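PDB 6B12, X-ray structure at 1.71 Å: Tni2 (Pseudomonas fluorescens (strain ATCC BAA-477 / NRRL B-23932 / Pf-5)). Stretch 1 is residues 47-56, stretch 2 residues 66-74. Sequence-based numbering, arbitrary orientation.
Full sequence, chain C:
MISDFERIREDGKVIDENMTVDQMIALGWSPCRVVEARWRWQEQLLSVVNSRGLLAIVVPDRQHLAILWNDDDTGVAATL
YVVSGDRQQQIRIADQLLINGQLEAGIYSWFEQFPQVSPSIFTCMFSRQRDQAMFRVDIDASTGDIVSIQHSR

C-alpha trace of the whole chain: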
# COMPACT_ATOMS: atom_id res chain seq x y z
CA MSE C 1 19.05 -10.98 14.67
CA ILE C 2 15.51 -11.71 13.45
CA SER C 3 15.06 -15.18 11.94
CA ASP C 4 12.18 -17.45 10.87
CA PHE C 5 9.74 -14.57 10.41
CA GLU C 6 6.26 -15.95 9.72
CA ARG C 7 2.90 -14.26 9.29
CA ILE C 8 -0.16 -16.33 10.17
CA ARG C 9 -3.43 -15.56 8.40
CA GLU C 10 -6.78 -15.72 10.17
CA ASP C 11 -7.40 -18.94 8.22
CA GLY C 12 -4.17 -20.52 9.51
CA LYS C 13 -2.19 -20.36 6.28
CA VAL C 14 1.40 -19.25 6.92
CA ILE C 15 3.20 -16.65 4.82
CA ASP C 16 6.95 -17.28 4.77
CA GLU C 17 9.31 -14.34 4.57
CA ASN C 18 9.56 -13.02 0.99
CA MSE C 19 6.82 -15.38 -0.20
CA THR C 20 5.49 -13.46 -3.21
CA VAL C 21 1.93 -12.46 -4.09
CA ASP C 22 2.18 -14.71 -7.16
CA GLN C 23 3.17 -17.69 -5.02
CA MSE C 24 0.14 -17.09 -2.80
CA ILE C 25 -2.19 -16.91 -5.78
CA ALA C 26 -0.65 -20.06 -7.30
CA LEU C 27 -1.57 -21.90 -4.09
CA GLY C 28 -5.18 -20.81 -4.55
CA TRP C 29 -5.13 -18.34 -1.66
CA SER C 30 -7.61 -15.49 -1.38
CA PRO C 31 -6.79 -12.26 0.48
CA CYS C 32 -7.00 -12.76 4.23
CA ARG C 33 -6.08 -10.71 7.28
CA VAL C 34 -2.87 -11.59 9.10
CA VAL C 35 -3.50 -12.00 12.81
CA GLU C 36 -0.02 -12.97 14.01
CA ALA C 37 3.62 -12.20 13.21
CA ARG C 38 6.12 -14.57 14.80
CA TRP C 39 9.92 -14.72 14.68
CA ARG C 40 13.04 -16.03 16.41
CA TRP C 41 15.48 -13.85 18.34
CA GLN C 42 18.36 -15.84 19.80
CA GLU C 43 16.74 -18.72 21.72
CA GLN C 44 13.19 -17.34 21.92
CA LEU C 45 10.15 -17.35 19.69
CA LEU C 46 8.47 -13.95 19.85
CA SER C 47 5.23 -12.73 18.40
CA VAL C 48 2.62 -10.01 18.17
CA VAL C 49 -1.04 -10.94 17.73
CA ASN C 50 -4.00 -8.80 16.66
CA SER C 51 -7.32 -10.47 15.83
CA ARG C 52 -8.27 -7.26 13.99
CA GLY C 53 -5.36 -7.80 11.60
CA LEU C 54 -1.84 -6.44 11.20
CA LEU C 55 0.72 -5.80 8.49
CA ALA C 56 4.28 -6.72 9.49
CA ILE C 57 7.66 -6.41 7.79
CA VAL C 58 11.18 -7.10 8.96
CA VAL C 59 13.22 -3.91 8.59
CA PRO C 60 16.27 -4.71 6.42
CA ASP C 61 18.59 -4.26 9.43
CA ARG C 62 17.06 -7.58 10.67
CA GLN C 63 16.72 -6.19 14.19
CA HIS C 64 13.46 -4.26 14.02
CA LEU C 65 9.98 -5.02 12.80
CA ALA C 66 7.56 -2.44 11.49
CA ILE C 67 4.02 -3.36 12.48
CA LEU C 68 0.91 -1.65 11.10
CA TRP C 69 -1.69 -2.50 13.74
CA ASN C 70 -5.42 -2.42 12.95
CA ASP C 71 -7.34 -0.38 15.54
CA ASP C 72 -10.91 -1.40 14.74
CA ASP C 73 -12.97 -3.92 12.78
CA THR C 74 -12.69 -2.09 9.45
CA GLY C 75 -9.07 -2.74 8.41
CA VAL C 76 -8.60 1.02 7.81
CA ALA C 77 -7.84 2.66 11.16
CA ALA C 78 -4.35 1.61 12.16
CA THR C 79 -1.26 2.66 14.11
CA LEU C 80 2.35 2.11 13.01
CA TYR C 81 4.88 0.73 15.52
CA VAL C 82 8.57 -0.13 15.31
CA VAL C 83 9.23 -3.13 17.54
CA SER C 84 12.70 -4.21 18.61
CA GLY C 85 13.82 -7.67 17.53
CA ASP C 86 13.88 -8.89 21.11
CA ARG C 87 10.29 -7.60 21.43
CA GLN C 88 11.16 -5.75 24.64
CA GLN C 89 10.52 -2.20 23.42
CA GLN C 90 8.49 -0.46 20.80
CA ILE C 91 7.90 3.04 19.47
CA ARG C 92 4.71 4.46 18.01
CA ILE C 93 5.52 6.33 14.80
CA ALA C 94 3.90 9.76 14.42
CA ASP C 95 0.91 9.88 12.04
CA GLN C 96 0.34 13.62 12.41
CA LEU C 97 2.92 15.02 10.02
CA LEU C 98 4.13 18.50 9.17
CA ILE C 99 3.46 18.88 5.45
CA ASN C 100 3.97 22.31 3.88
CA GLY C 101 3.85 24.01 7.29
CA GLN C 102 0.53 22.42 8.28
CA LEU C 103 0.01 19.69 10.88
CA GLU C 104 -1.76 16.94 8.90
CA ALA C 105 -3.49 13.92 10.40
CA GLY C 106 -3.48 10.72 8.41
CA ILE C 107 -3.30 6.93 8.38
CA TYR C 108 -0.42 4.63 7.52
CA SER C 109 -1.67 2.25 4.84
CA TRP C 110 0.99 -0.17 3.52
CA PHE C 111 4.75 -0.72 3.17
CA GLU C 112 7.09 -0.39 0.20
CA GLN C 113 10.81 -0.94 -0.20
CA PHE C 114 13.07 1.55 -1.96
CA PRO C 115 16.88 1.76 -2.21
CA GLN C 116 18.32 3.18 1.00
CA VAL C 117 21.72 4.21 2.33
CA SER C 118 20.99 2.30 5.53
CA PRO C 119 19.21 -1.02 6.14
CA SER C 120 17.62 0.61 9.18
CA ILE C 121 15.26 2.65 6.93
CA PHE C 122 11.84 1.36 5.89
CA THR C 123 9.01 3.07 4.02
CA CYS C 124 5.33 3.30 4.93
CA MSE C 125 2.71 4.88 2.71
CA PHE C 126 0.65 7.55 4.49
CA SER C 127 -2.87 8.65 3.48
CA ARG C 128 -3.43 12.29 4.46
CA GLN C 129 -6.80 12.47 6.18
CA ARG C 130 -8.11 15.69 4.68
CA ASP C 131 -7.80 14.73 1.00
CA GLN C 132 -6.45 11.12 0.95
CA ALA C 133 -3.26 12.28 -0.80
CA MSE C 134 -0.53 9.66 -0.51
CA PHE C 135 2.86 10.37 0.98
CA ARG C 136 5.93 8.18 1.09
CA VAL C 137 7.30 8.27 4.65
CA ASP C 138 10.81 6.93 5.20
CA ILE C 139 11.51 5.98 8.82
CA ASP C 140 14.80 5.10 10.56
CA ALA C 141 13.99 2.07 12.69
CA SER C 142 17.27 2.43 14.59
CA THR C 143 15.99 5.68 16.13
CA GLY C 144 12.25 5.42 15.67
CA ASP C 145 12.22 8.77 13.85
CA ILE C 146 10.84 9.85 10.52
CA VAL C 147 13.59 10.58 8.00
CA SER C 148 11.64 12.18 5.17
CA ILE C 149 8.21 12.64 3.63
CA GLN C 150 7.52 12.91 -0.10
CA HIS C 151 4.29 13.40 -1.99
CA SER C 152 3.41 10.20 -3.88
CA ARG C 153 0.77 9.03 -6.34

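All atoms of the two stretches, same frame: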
# COMPACT_ATOMS: atom_id res chain seq x y z
N SER C 47 6.32 -12.99 19.32
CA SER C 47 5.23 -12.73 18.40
C SER C 47 4.47 -11.49 18.83
O SER C 47 4.58 -11.03 19.96
CB SER C 47 4.27 -13.92 18.35
OG SER C 47 3.64 -14.06 19.61
N VAL C 48 3.68 -10.98 17.89
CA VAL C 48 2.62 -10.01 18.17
C VAL C 48 1.34 -10.53 17.52
O VAL C 48 1.38 -11.13 16.44
CB VAL C 48 2.98 -8.61 17.64
CG1 VAL C 48 4.17 -8.06 18.44
CG2 VAL C 48 3.32 -8.67 16.14
N VAL C 49 0.21 -10.34 18.19
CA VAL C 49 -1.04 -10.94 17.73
C VAL C 49 -2.12 -9.88 17.78
O VAL C 49 -2.26 -9.20 18.79
CB VAL C 49 -1.46 -12.13 18.62
CG1 VAL C 49 -2.80 -12.71 18.13
CG2 VAL C 49 -0.35 -13.17 18.68
N ASN C 50 -2.89 -9.75 16.70
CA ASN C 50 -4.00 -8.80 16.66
C ASN C 50 -5.14 -9.45 15.89
O ASN C 50 -5.03 -9.62 14.68
CB ASN C 50 -3.56 -7.48 16.02
CG ASN C 50 -4.64 -6.41 16.09
OD1 ASN C 50 -5.74 -6.67 16.56
ND2 ASN C 50 -4.33 -5.21 15.63
N SER C 51 -6.25 -9.79 16.57
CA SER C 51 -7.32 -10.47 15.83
C SER C 51 -7.99 -9.54 14.83
O SER C 51 -8.64 -10.01 13.88
CB SER C 51 -8.33 -11.06 16.81
OG SER C 51 -9.05 -10.05 17.49
N ARG C 52 -7.79 -8.23 14.97
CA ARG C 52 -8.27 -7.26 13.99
C ARG C 52 -7.42 -7.20 12.73
O ARG C 52 -7.85 -6.56 11.76
CB ARG C 52 -8.30 -5.87 14.60
CG ARG C 52 -9.36 -5.74 15.67
CD ARG C 52 -9.22 -4.44 16.42
NE ARG C 52 -10.44 -4.17 17.18
CZ ARG C 52 -10.45 -3.53 18.33
NH1 ARG C 52 -9.31 -3.10 18.86
NH2 ARG C 52 -11.60 -3.32 18.97
N GLY C 53 -6.24 -7.80 12.74
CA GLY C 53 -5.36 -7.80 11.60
C GLY C 53 -4.16 -6.88 11.80
O GLY C 53 -4.22 -5.88 12.54
N LEU C 54 -3.06 -7.23 11.15
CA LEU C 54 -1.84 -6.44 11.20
C LEU C 54 -1.07 -6.64 9.91
O LEU C 54 -1.27 -7.61 9.19
CB LEU C 54 -0.98 -6.80 12.41
CG LEU C 54 -0.46 -8.25 12.46
CD1 LEU C 54 0.94 -8.38 11.85
CD2 LEU C 54 -0.43 -8.79 13.90
N LEU C 55 -0.17 -5.70 9.63
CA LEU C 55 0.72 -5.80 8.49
C LEU C 55 2.11 -5.68 9.07
O LEU C 55 2.40 -4.68 9.74
CB LEU C 55 0.41 -4.70 7.47
CG LEU C 55 1.03 -4.72 6.08
CD1 LEU C 55 0.64 -5.98 5.28
CD2 LEU C 55 0.58 -3.46 5.35
N ALA C 56 2.96 -6.69 8.84
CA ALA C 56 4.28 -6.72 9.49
C ALA C 56 5.36 -6.92 8.45
O ALA C 56 5.21 -7.73 7.52
CB ALA C 56 4.38 -7.87 10.52
N ALA C 66 8.56 -3.49 11.59
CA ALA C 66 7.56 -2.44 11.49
C ALA C 66 6.21 -3.12 11.44
O ALA C 66 6.00 -4.03 10.62
CB ALA C 66 7.78 -1.57 10.25
N ILE C 67 5.30 -2.68 12.30
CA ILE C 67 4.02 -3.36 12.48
C ILE C 67 2.94 -2.32 12.29
O ILE C 67 2.85 -1.38 13.08
CB ILE C 67 3.89 -3.97 13.89
CG1 ILE C 67 5.08 -4.87 14.26
CG2 ILE C 67 2.55 -4.69 13.98
CD1 ILE C 67 5.14 -6.09 13.46
N LEU C 68 2.09 -2.50 11.28
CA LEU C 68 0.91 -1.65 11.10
C LEU C 68 -0.27 -2.39 11.72
O LEU C 68 -0.69 -3.43 11.22
CB LEU C 68 0.69 -1.36 9.63
CG LEU C 68 -0.44 -0.39 9.35
CD1 LEU C 68 -0.23 0.96 10.04
CD2 LEU C 68 -0.52 -0.24 7.84
N TRP C 69 -0.81 -1.82 12.80
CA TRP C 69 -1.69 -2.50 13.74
C TRP C 69 -3.12 -1.99 13.55
O TRP C 69 -3.36 -0.80 13.74
CB TRP C 69 -1.19 -2.18 15.15
CG TRP C 69 -1.77 -2.92 16.31
CD1 TRP C 69 -2.74 -2.47 17.18
CD2 TRP C 69 -1.31 -4.16 16.82
NE1 TRP C 69 -2.92 -3.39 18.19
CE2 TRP C 69 -2.05 -4.43 17.99
CE3 TRP C 69 -0.33 -5.08 16.41
CZ2 TRP C 69 -1.86 -5.59 18.73
CZ3 TRP C 69 -0.15 -6.23 17.15
CH2 TRP C 69 -0.90 -6.47 18.29
N ASN C 70 -4.05 -2.88 13.19
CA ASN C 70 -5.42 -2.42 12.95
C ASN C 70 -6.08 -2.06 14.27
O ASN C 70 -6.03 -2.82 15.24
CB ASN C 70 -6.24 -3.49 12.24
CG ASN C 70 -5.86 -3.64 10.79
OD1 ASN C 70 -5.12 -2.82 10.26
ND2 ASN C 70 -6.37 -4.69 10.14
N ASP C 71 -6.75 -0.89 14.30
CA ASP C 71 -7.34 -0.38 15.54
C ASP C 71 -8.84 -0.60 15.65
O ASP C 71 -9.41 -0.32 16.71
CB ASP C 71 -7.04 1.12 15.71
CG ASP C 71 -5.55 1.38 15.99
OD1 ASP C 71 -4.94 0.61 16.77
OD2 ASP C 71 -5.00 2.36 15.45
N ASP C 72 -9.50 -1.08 14.61
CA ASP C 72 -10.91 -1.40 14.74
C ASP C 72 -11.23 -2.55 13.79
O ASP C 72 -10.33 -3.20 13.26
CB ASP C 72 -11.76 -0.13 14.53
CG ASP C 72 -11.66 0.43 13.14
OD1 ASP C 72 -11.23 -0.26 12.21
OD2 ASP C 72 -12.06 1.61 12.95
N ASP C 73 -12.53 -2.77 13.55
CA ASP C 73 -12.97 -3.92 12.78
C ASP C 73 -13.01 -3.65 11.28
O ASP C 73 -13.44 -4.53 10.52
CB ASP C 73 -14.35 -4.41 13.26
CG ASP C 73 -15.47 -3.42 12.97
OD1 ASP C 73 -15.21 -2.27 12.55
OD2 ASP C 73 -16.65 -3.80 13.18
N THR C 74 -12.54 -2.48 10.85
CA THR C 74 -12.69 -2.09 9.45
C THR C 74 -11.49 -2.41 8.58
O THR C 74 -11.63 -2.45 7.36
CB THR C 74 -12.96 -0.59 9.33
OG1 THR C 74 -11.75 0.13 9.60
CG2 THR C 74 -14.05 -0.18 10.33
O HOH W 1 -10.08 -5.13 11.30
O HOH W 2 -6.47 -3.11 17.98

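The most unusual feature of this contact is a pair of asparagines, each of which donates a hydrogen bond from its side-chain amide to a backbone carbonyl O of the other stretch. Asn-50 ND2 donates to Asn-70 O at 3.0 Å. Asn-70 ND2 donates to Arg-52 O at 2.9 Å. Both bonds are nearly straight, with angles of 163° and 169°.

Asn-50 does more than this. It opens a type I turn that ends at Gly-53, closed by a bond from Gly-53 N to Asn-50 O of 2.9 Å. Asn-50 OD1 accepts a hydrogen bond from Arg-52 N at 3.0 Å, a second link within the turn. Its CB lies over the six-membered ring of Trp-69, 3.6 Å from the centroid and close to the ring normal, a CH-pi contact.

Gly-53 has a positive phi of 107°. At these backbone angles a CB would be jammed against the carbonyl O of Arg-52, and it would also lie 2.7 Å from Asn-70 ND2. The missing side chain leaves room for the asparagine amide.

Beyond the turn, strand 54-56 runs antiparallel to strand 66-70. Asn-70 N donates a hydrogen bond to Gly-53 O at 3.1 Å. Leu-55 and Leu-68 then form a hydrogen-bonded pair. Leu-55 N donates to Leu-68 O at 2.8 Å, and Leu-68 N donates to Leu-55 O at 2.7 Å. Leu-54 faces Trp-69 and Ala-56 faces Ile-67 as non-hydrogen-bonded pairs. Here CA-H...O contacts help fill the ladder, such as Leu-54 CA to Leu-68 O at 3.2 Å.

Side chains alternate between the two faces of the sheet. Leu-55 and Leu-68 share one face, with their CB atoms 4.0 Å apart. Leu-54, Ala-56, Ile-67 and Trp-69 share the other. On that face Ala-56 CB meets Ile-67 CD1 at 3.5 Å, and Leu-54 CD2 meets Trp-69 CZ3 at 4.1 Å. Val-48 comes from the earlier strand and extends this apolar cluster. Its CB is 4.0 Å from Trp-69 CZ3, at the ring edge, and its CG2 is 4.1 Å from Ile-67 CD1.

At the exposed end, Arg-52 reaches along the loop after strand 66-70. Asp-72 CA and Asp-71 O lie over one face of its guanidinium. Two waters complete the link. One donates to Arg-52 O at 2.7 Å and to Asp-72 O at 2.8 Å. The other accepts from Arg-52 NH1 at 3.0 Å and donates to Asn-70 O at 2.8 Å, so this carbonyl serves both the water and Asn-50.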